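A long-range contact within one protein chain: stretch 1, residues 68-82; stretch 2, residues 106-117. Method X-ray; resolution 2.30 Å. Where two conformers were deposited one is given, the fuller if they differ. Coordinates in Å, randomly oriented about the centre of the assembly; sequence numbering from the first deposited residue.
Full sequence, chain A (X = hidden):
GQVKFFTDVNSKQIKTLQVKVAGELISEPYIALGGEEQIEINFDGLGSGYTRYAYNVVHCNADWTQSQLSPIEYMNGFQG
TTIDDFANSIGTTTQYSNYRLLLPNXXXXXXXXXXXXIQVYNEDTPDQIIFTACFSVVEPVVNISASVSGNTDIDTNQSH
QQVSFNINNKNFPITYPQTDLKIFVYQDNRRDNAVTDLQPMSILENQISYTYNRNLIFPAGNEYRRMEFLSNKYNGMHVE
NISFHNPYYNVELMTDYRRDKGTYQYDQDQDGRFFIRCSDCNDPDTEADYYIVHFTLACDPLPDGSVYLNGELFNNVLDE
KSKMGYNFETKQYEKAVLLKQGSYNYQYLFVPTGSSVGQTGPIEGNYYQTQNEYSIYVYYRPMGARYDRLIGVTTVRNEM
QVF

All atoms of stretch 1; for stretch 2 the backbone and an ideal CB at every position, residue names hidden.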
ATOM      1  N   GLN A  68      11.172 -23.806  25.465  1.00 38.17           N
ATOM      2  CA  GLN A  68      11.259 -25.069  26.194  1.00 43.86           C
ATOM      3  C   GLN A  68      10.231 -26.121  25.711  1.00 41.35           C
ATOM      4  O   GLN A  68      10.128 -27.189  26.282  1.00 49.64           O
ATOM      5  CB  GLN A  68      11.106 -24.801  27.695  1.00 42.37           C
ATOM      6  CG  GLN A  68       9.679 -24.502  28.107  1.00 52.03           C
ATOM      7  CD  GLN A  68       9.567 -24.073  29.557  1.00 72.72           C
ATOM      8  OE1 GLN A  68       9.732 -24.881  30.484  1.00 66.02           O
ATOM      9  NE2 GLN A  68       9.272 -22.797  29.767  1.00 89.19           N
ATOM     10  N   LEU A  69       9.478 -25.841  24.658  1.00 35.78           N
ATOM     11  CA  LEU A  69       8.444 -26.761  24.233  1.00 40.45           C
ATOM     12  C   LEU A  69       9.074 -27.950  23.555  1.00 45.55           C
ATOM     13  O   LEU A  69      10.103 -27.798  22.903  1.00 45.32           O
ATOM     14  CB  LEU A  69       7.457 -26.115  23.260  1.00 34.21           C
ATOM     15  CG  LEU A  69       6.657 -24.919  23.731  1.00 36.45           C
ATOM     16  CD1 LEU A  69       5.634 -24.615  22.671  1.00 41.36           C
ATOM     17  CD2 LEU A  69       5.951 -25.257  25.031  1.00 38.81           C
ATOM     18  N   SER A  70       8.445 -29.124  23.727  1.00 50.39           N
ATOM     19  CA  SER A  70       8.827 -30.350  23.018  0.50 46.76           C
ATOM     20  C   SER A  70       7.968 -30.472  21.758  1.00 48.02           C
ATOM     21  O   SER A  70       6.858 -29.960  21.722  1.00 52.18           O
ATOM     22  CB  SER A  70       8.626 -31.590  23.904  0.50 52.21           C
ATOM     23  OG  SER A  70       9.293 -31.473  25.153  0.50 47.71           O
ATOM     24  N   PRO A  71       8.476 -31.151  20.712  1.00 43.68           N
ATOM     25  CA  PRO A  71       7.735 -31.245  19.457  1.00 46.07           C
ATOM     26  C   PRO A  71       6.269 -31.611  19.560  1.00 51.00           C
ATOM     27  O   PRO A  71       5.454 -31.076  18.798  1.00 53.80           O
ATOM     28  CB  PRO A  71       8.483 -32.334  18.696  1.00 52.14           C
ATOM     29  CG  PRO A  71       9.886 -32.210  19.165  1.00 47.52           C
ATOM     30  CD  PRO A  71       9.778 -31.845  20.620  1.00 45.63           C
ATOM     31  N   ILE A  72       5.908 -32.495  20.481  1.00 48.07           N
ATOM     32  CA  ILE A  72       4.486 -32.912  20.572  1.00 57.20           C
ATOM     33  C   ILE A  72       3.595 -31.747  21.036  1.00 60.22           C
ATOM     34  O   ILE A  72       2.429 -31.658  20.644  1.00 57.89           O
ATOM     35  CB  ILE A  72       4.273 -34.214  21.413  1.00 68.41           C
ATOM     36  CG1 ILE A  72       2.905 -34.863  21.082  1.00 67.89           C
ATOM     37  CG2 ILE A  72       4.481 -33.983  22.916  1.00 52.22           C
ATOM     38  CD1 ILE A  72       2.735 -35.271  19.617  1.00 86.07           C
ATOM     39  N   GLU A  73       4.164 -30.838  21.831  1.00 58.49           N
ATOM     40  CA  GLU A  73       3.447 -29.645  22.280  1.00 48.12           C
ATOM     41  C   GLU A  73       3.185 -28.646  21.146  1.00 52.43           C
ATOM     42  O   GLU A  73       2.200 -27.918  21.201  1.00 43.72           O
ATOM     43  CB  GLU A  73       4.216 -28.943  23.410  1.00 48.60           C
ATOM     44  CG  GLU A  73       4.248 -29.701  24.738  1.00 45.97           C
ATOM     45  CD  GLU A  73       5.140 -29.025  25.765  1.00 53.04           C
ATOM     46  OE1 GLU A  73       6.364 -29.267  25.694  1.00 48.04           O
ATOM     47  OE2 GLU A  73       4.630 -28.231  26.622  1.00 57.26           O
ATOM     48  N   TYR A  74       4.040 -28.605  20.116  1.00 52.49           N
ATOM     49  CA  TYR A  74       3.899 -27.567  19.084  1.00 41.51           C
ATOM     50  C   TYR A  74       3.575 -27.979  17.691  1.00 39.02           C
ATOM     51  O   TYR A  74       3.105 -27.130  16.938  1.00 40.28           O
ATOM     52  CB  TYR A  74       5.085 -26.619  19.045  1.00 42.26           C
ATOM     53  CG  TYR A  74       6.451 -27.193  18.733  1.00 36.39           C
ATOM     54  CD1 TYR A  74       6.846 -27.463  17.422  1.00 30.82           C
ATOM     55  CD2 TYR A  74       7.386 -27.360  19.755  1.00 38.08           C
ATOM     56  CE1 TYR A  74       8.130 -27.916  17.154  1.00 31.75           C
ATOM     57  CE2 TYR A  74       8.665 -27.803  19.506  1.00 36.21           C
ATOM     58  CZ  TYR A  74       9.040 -28.088  18.215  1.00 30.97           C
ATOM     59  OH  TYR A  74      10.325 -28.519  18.023  1.00 29.77           O
HETATM   60  N   MSE A  75       3.799 -29.246  17.342  1.00 43.82           N
HETATM   61  CA  MSE A  75       3.543 -29.773  15.986  0.50 42.58           C
HETATM   62  C   MSE A  75       2.858 -31.115  16.047  1.00 52.44           C
HETATM   63  O   MSE A  75       3.112 -31.915  16.967  1.00 58.43           O
HETATM   64  CB  MSE A  75       4.841 -29.967  15.179  0.50 39.95           C
HETATM   65  CG  MSE A  75       5.826 -30.987  15.782  0.50 38.46           C
HETATM   66 SE   MSE A  75       7.641 -31.032  14.999  0.38 35.63          SE
HETATM   67  CE  MSE A  75       7.224 -31.746  13.211  0.50 36.90           C
ATOM     68  N   ASN A  76       2.045 -31.392  15.039  1.00 55.66           N
ATOM     69  CA  ASN A  76       1.593 -32.710  14.779  1.00 49.53           C
ATOM     70  C   ASN A  76       2.382 -33.194  13.576  1.00 56.28           C
ATOM     71  O   ASN A  76       2.404 -32.532  12.540  1.00 64.01           O
ATOM     72  CB  ASN A  76       0.100 -32.744  14.521  1.00 61.40           C
ATOM     73  CG  ASN A  76      -0.469 -34.128  14.763  1.00 82.22           C
ATOM     74  OD1 ASN A  76      -0.397 -34.983  13.892  1.00 78.18           O
ATOM     75  ND2 ASN A  76      -0.974 -34.375  15.972  1.00 90.53           N
ATOM     76  N   GLY A  77       3.060 -34.329  13.729  1.00 54.39           N
ATOM     77  CA  GLY A  77       3.931 -34.862  12.691  1.00 50.51           C
ATOM     78  C   GLY A  77       5.327 -35.095  13.223  1.00 58.50           C
ATOM     79  O   GLY A  77       5.634 -34.746  14.363  1.00 53.35           O
ATOM     80  N   PHE A  78       6.187 -35.677  12.388  1.00 66.39           N
ATOM     81  CA  PHE A  78       7.529 -36.065  12.827  1.00 63.66           C
ATOM     82  C   PHE A  78       8.625 -35.097  12.373  1.00 53.85           C
ATOM     83  O   PHE A  78       8.511 -34.404  11.356  1.00 60.57           O
ATOM     84  CB  PHE A  78       7.863 -37.478  12.334  1.00 68.75           C
ATOM     85  CG  PHE A  78       6.831 -38.506  12.699  1.00 84.87           C
ATOM     86  CD1 PHE A  78       6.644 -38.883  14.030  1.00 91.84           C
ATOM     87  CD2 PHE A  78       6.044 -39.104  11.714  1.00 91.34           C
ATOM     88  CE1 PHE A  78       5.693 -39.831  14.371  1.00 90.15           C
ATOM     89  CE2 PHE A  78       5.096 -40.056  12.053  1.00 93.65           C
ATOM     90  CZ  PHE A  78       4.920 -40.416  13.383  1.00 91.06           C
ATOM     91  N   GLN A  79       9.694 -35.069  13.155  1.00 49.32           N
ATOM     92  CA  GLN A  79      10.923 -34.446  12.748  1.00 47.86           C
ATOM     93  C   GLN A  79      11.537 -35.281  11.651  1.00 57.48           C
ATOM     94  O   GLN A  79      11.270 -36.484  11.546  1.00 57.74           O
ATOM     95  CB  GLN A  79      11.908 -34.391  13.911  1.00 47.15           C
ATOM     96  CG  GLN A  79      11.473 -33.521  15.080  1.00 51.57           C
ATOM     97  CD  GLN A  79      11.513 -32.024  14.796  1.00 56.05           C
ATOM     98  OE1 GLN A  79      11.120 -31.561  13.713  1.00 42.70           O
ATOM     99  NE2 GLN A  79      11.941 -31.251  15.797  1.00 51.24           N
ATOM    100  N   GLY A  80      12.378 -34.646  10.849  1.00 58.62           N
ATOM    101  CA  GLY A  80      13.151 -35.363   9.843  1.00 52.10           C
ATOM    102  C   GLY A  80      12.349 -35.762   8.619  1.00 45.83           C
ATOM    103  O   GLY A  80      12.641 -36.759   7.991  1.00 53.74           O
ATOM    104  N   THR A  81      11.355 -34.960   8.262  1.00 53.72           N
ATOM    105  CA  THR A  81      10.568 -35.238   7.089  1.00 50.14           C
ATOM    106  C   THR A  81      11.311 -34.877   5.798  1.00 59.50           C
ATOM    107  O   THR A  81      12.037 -33.881   5.740  1.00 61.14           O
ATOM    108  CB  THR A  81       9.272 -34.441   7.123  1.00 52.85           C
ATOM    109  OG1 THR A  81       8.687 -34.541   8.429  1.00 58.85           O
ATOM    110  CG2 THR A  81       8.331 -34.934   6.029  1.00 46.86           C
ATOM    111  N   THR A  82      11.075 -35.690   4.773  1.00 54.08           N
ATOM    112  CA  THR A  82      11.729 -35.472   3.483  0.50 52.65           C
ATOM    113  C   THR A  82      11.071 -34.333   2.685  1.00 52.91           C
ATOM    114  O   THR A  82       9.881 -34.041   2.787  1.00 56.35           O
ATOM    115  CB  THR A  82      11.845 -36.782   2.649  0.50 54.22           C
ATOM    116  OG1 THR A  82      12.527 -37.771   3.422  0.50 46.49           O
ATOM    117  CG2 THR A  82      12.658 -36.569   1.368  0.50 51.52           C
ATOM    118  N   UNK A 106       0.548 -31.703   4.660  1.00 54.22           N
ATOM    119  CA  UNK A 106      -0.058 -32.994   5.053  1.00 64.12           C
ATOM    120  C   UNK A 106       0.753 -33.743   6.125  1.00 52.14           C
ATOM    121  O   UNK A 106       0.189 -34.551   6.855  1.00 44.84           O
ATOM    122  CB  UNK A 106      -0.206 -33.888   3.820  1.00 64.12           C
ATOM    123  N   UNK A 107       2.059 -33.485   6.204  1.00 48.74           N
ATOM    124  CA  UNK A 107       2.964 -34.181   7.130  1.00 45.74           C
ATOM    125  C   UNK A 107       3.162 -33.452   8.461  1.00 51.04           C
ATOM    126  O   UNK A 107       3.512 -34.091   9.464  1.00 46.73           O
ATOM    127  CB  UNK A 107       4.326 -34.379   6.461  1.00 45.74           C
ATOM    128  N   UNK A 108       3.045 -32.114   8.438  1.00 51.87           N
ATOM    129  CA  UNK A 108       3.258 -31.271   9.621  1.00 48.57           C
ATOM    130  C   UNK A 108       2.241 -30.145   9.702  1.00 46.15           C
ATOM    131  O   UNK A 108       2.051 -29.374   8.746  1.00 42.68           O
ATOM    132  CB  UNK A 108       4.672 -30.687   9.610  1.00 48.57           C
ATOM    133  N   UNK A 109       1.575 -30.073  10.850  1.00 48.49           N
ATOM    134  CA  UNK A 109       0.720 -28.949  11.189  1.00 47.71           C
ATOM    135  C   UNK A 109       1.165 -28.440  12.551  1.00 55.07           C
ATOM    136  O   UNK A 109       1.809 -29.167  13.308  1.00 47.23           O
ATOM    137  CB  UNK A 109      -0.759 -29.342  11.190  1.00 47.71           C
ATOM    138  N   UNK A 110       0.838 -27.184  12.841  1.00 46.35           N
ATOM    139  CA  UNK A 110       1.289 -26.541  14.062  1.00 46.61           C
ATOM    140  C   UNK A 110       0.161 -26.499  15.074  1.00 47.34           C
ATOM    141  O   UNK A 110      -0.991 -26.313  14.713  1.00 42.36           O
ATOM    142  CB  UNK A 110       1.806 -25.130  13.775  1.00 46.61           C
ATOM    143  N   UNK A 111       0.511 -26.650  16.342  1.00 39.01           N
ATOM    144  CA  UNK A 111      -0.459 -26.645  17.399  1.00 39.27           C
ATOM    145  C   UNK A 111      -0.510 -25.333  18.148  1.00 43.43           C
ATOM    146  O   UNK A 111      -1.467 -25.109  18.856  1.00 50.24           O
ATOM    147  CB  UNK A 111      -0.165 -27.787  18.373  1.00 39.27           C
ATOM    148  N   UNK A 112       0.526 -24.495  18.051  1.00 43.77           N
ATOM    149  CA  UNK A 112       0.574 -23.248  18.840  1.00 35.80           C
ATOM    150  C   UNK A 112       1.129 -22.125  17.987  1.00 39.75           C
ATOM    151  O   UNK A 112       1.762 -22.349  16.961  1.00 32.04           O
ATOM    152  CB  UNK A 112       1.423 -23.423  20.100  1.00 35.80           C
ATOM    153  N   UNK A 113       0.904 -20.905  18.437  1.00 31.05           N
ATOM    154  CA  UNK A 113       1.428 -19.773  17.742  1.00 36.68           C
ATOM    155  C   UNK A 113       2.889 -19.581  18.122  1.00 29.05           C
ATOM    156  O   UNK A 113       3.416 -20.272  18.990  1.00 31.93           O
ATOM    157  CB  UNK A 113       0.604 -18.521  18.048  1.00 36.68           C
ATOM    158  N   UNK A 114       3.525 -18.601  17.508  1.00 31.18           N
ATOM    159  CA  UNK A 114       4.879 -18.205  17.906  1.00 32.56           C
ATOM    160  C   UNK A 114       5.846 -18.211  16.745  1.00 37.35           C
ATOM    161  O   UNK A 114       5.444 -18.251  15.559  1.00 31.23           O
ATOM    162  CB  UNK A 114       5.400 -19.132  19.006  1.00 32.56           C
ATOM    163  N   UNK A 115       7.127 -18.185  17.099  1.00 29.39           N
ATOM    164  CA  UNK A 115       8.200 -18.146  16.128  1.00 26.24           C
ATOM    165  C   UNK A 115       8.673 -19.573  15.786  1.00 30.10           C
ATOM    166  O   UNK A 115       8.916 -20.375  16.695  1.00 37.83           O
ATOM    167  CB  UNK A 115       9.361 -17.304  16.661  1.00 26.24           C
ATOM    168  N   UNK A 116       8.792 -19.882  14.504  1.00 27.21           N
ATOM    169  CA  UNK A 116       9.276 -21.215  14.056  1.00 32.89           C
ATOM    170  C   UNK A 116      10.538 -21.110  13.194  1.00 37.47           C
ATOM    171  O   UNK A 116      10.647 -20.224  12.339  1.00 34.06           O
ATOM    172  CB  UNK A 116       8.182 -21.936  13.265  1.00 32.89           C
ATOM    173  N   UNK A 117      11.491 -22.015  13.446  1.00 31.47           N
ATOM    174  CA  UNK A 117      12.685 -22.130  12.658  1.00 28.20           C
ATOM    175  C   UNK A 117      12.775 -23.518  12.043  1.00 37.64           C
ATOM    176  O   UNK A 117      12.741 -24.543  12.736  1.00 42.02           O
ATOM    177  CB  UNK A 117      13.920 -21.829  13.509  1.00 28.20           C
TER

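Position 106 lies beyond the reach of stretch 1, with no atom of it within 5.5 Å of the ideal CB. The residue is Asp106.

At 107, CA-to-CB points sideways, and the ideal CB is 4.1 Å from Thr81 CG2. A small or medium side chain, polar or apolar, would fit beside the threonine. The residue is Asp107; its OD2 lies 3.3 Å from Thr81 CG2. Its backbone O is 3.3 Å from Gly77 CA, a CA-H...O contact. Gly77 leaves room for this approach: an ideal CB there would be 2.1 Å from Asp107 O.

Position 108 has extended angles. Its ideal CB is 4.5 Å from Met75 CE, so stretch 1 offers an apolar surface. Valine, isoleucine, leucine or threonine would suit. The residue is Val108, and its CG1 packs 3.8 Å from Met75 CE.

Position 109 pairs with Asn76 in an antiparallel, hydrogen-bonded bridge. Asn76 N gives a hydrogen bond to the backbone O of 109 at 2.8 Å, and the N of 109 gives one to Asn76 O at 3.1 Å. The CB lies on the same face as the asparagine side chain, where many polar or beta-branched residues would do. The residue is Gln109. Its end bends nearer stretch 1, and OE1 comes 3.4 Å from Asn76 CB.

Position 110 faces Met75 in the non-hydrogen-bonded pair, on the same face as the selenomethionine. Its ideal CB lies 4.0 Å from Tyr74 O. Stretch 1 offers no pocket here, so many strand-suited side chains would do, an aromatic among them. The residue is Phe110. The edge of its ring is near Tyr74 O, but little of the residue is covered by stretch 1.

At 111, CA-to-CB points toward stretch 1, and the backbone N gives a 2.7 Å hydrogen bond to Tyr74 O. Ile72 O lies farther along, an acceptor for a long donor such as lysine or arginine. The residue is Lys111. Its NZ gives a 2.7 Å hydrogen bond to Ile72 O.

Position 112 also points toward stretch 1, near Tyr74 and Leu69. A branched apolar side chain would fit. The residue is Val112; CG2 lies 3.7 Å from Tyr74 CB and 4.1 Å from Leu69 CD1.

Positions 113, 114 and 115 are out of reach. The backbone angles at 114 call for glycine. The residues are Ser113, Gly114 and Asn115.

At 116 the CB points sideways, so only a long side chain could reach stretch 1. An aromatic could meet the Tyr74 ring. The residue is Tyr116: CE2 is 3.9 Å from Tyr74 CD1, and OH gives a 2.7 Å hydrogen bond to Val112 O.

Position 117 is out of reach; the residue is Ala117.

Stretch 2, residues 106-117: DDVQFKVSGNYA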
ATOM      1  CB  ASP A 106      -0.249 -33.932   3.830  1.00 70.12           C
ATOM      2  CG  ASP A 106      -1.500 -33.617   3.011  1.00 64.36           C
ATOM      3  OD1 ASP A 106      -2.210 -32.642   3.316  1.00 67.35           O
ATOM      4  OD2 ASP A 106      -1.773 -34.351   2.041  1.00 85.60           O
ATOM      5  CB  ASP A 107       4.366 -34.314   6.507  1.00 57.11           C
ATOM      6  CG  ASP A 107       4.396 -35.182   5.250  1.00 70.61           C
ATOM      7  OD1 ASP A 107       3.461 -35.988   5.014  1.00 72.23           O
ATOM      8  OD2 ASP A 107       5.384 -35.045   4.494  1.00 63.12           O
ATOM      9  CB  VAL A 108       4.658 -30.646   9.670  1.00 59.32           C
ATOM     10  CG1 VAL A 108       4.831 -29.853  10.964  1.00 54.70           C
ATOM     11  CG2 VAL A 108       5.720 -31.730   9.578  1.00 63.10           C
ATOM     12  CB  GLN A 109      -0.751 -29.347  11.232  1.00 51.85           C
ATOM     13  CG  GLN A 109      -1.229 -30.215  10.074  1.00 57.80           C
ATOM     14  CD  GLN A 109      -1.002 -31.685  10.322  1.00 51.51           C
ATOM     15  OE1 GLN A 109      -1.285 -32.204  11.408  1.00 60.02           O
ATOM     16  NE2 GLN A 109      -0.460 -32.369   9.319  1.00 48.51           N
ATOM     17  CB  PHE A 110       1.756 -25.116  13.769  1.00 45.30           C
ATOM     18  CG  PHE A 110       2.789 -25.034  12.684  1.00 38.46           C
ATOM     19  CD1 PHE A 110       4.047 -25.529  12.886  1.00 37.80           C
ATOM     20  CD2 PHE A 110       2.487 -24.460  11.463  1.00 38.17           C
ATOM     21  CE1 PHE A 110       4.993 -25.473  11.887  1.00 41.49           C
ATOM     22  CE2 PHE A 110       3.434 -24.376  10.474  1.00 39.52           C
ATOM     23  CZ  PHE A 110       4.688 -24.896  10.684  1.00 38.05           C
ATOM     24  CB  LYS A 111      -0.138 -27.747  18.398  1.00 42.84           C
ATOM     25  CG  LYS A 111      -0.395 -29.135  17.872  1.00 46.71           C
ATOM     26  CD  LYS A 111       0.047 -30.162  18.886  1.00 55.57           C
ATOM     27  CE  LYS A 111      -0.348 -31.541  18.402  1.00 69.81           C
ATOM     28  NZ  LYS A 111       0.269 -32.568  19.266  1.00 82.94           N
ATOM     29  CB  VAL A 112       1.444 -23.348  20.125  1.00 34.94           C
ATOM     30  CG1 VAL A 112       0.828 -24.311  21.160  1.00 35.88           C
ATOM     31  CG2 VAL A 112       2.869 -23.752  19.774  1.00 42.79           C
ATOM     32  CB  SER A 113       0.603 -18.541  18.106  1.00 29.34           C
ATOM     33  OG  SER A 113       0.847 -18.153  19.431  1.00 26.28           O
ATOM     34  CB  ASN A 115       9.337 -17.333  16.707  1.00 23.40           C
ATOM     35  CG  ASN A 115       9.046 -15.843  16.721  1.00 30.22           C
ATOM     36  OD1 ASN A 115       8.176 -15.364  15.997  1.00 23.17           O
ATOM     37  ND2 ASN A 115       9.757 -15.107  17.578  1.00 36.28           N
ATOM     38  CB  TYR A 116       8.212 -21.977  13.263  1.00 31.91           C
ATOM     39  CG  TYR A 116       7.060 -22.470  14.108  1.00 36.20           C
ATOM     40  CD1 TYR A 116       5.940 -21.678  14.338  1.00 35.97           C
ATOM     41  CD2 TYR A 116       7.098 -23.713  14.691  1.00 36.98           C
ATOM     42  CE1 TYR A 116       4.905 -22.113  15.147  1.00 35.35           C
ATOM     43  CE2 TYR A 116       6.065 -24.157  15.488  1.00 37.57           C
ATOM     44  CZ  TYR A 116       4.980 -23.357  15.712  1.00 37.80           C
ATOM     45  OH  TYR A 116       3.975 -23.838  16.487  1.00 33.21           O
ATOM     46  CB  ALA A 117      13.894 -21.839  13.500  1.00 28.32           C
TER
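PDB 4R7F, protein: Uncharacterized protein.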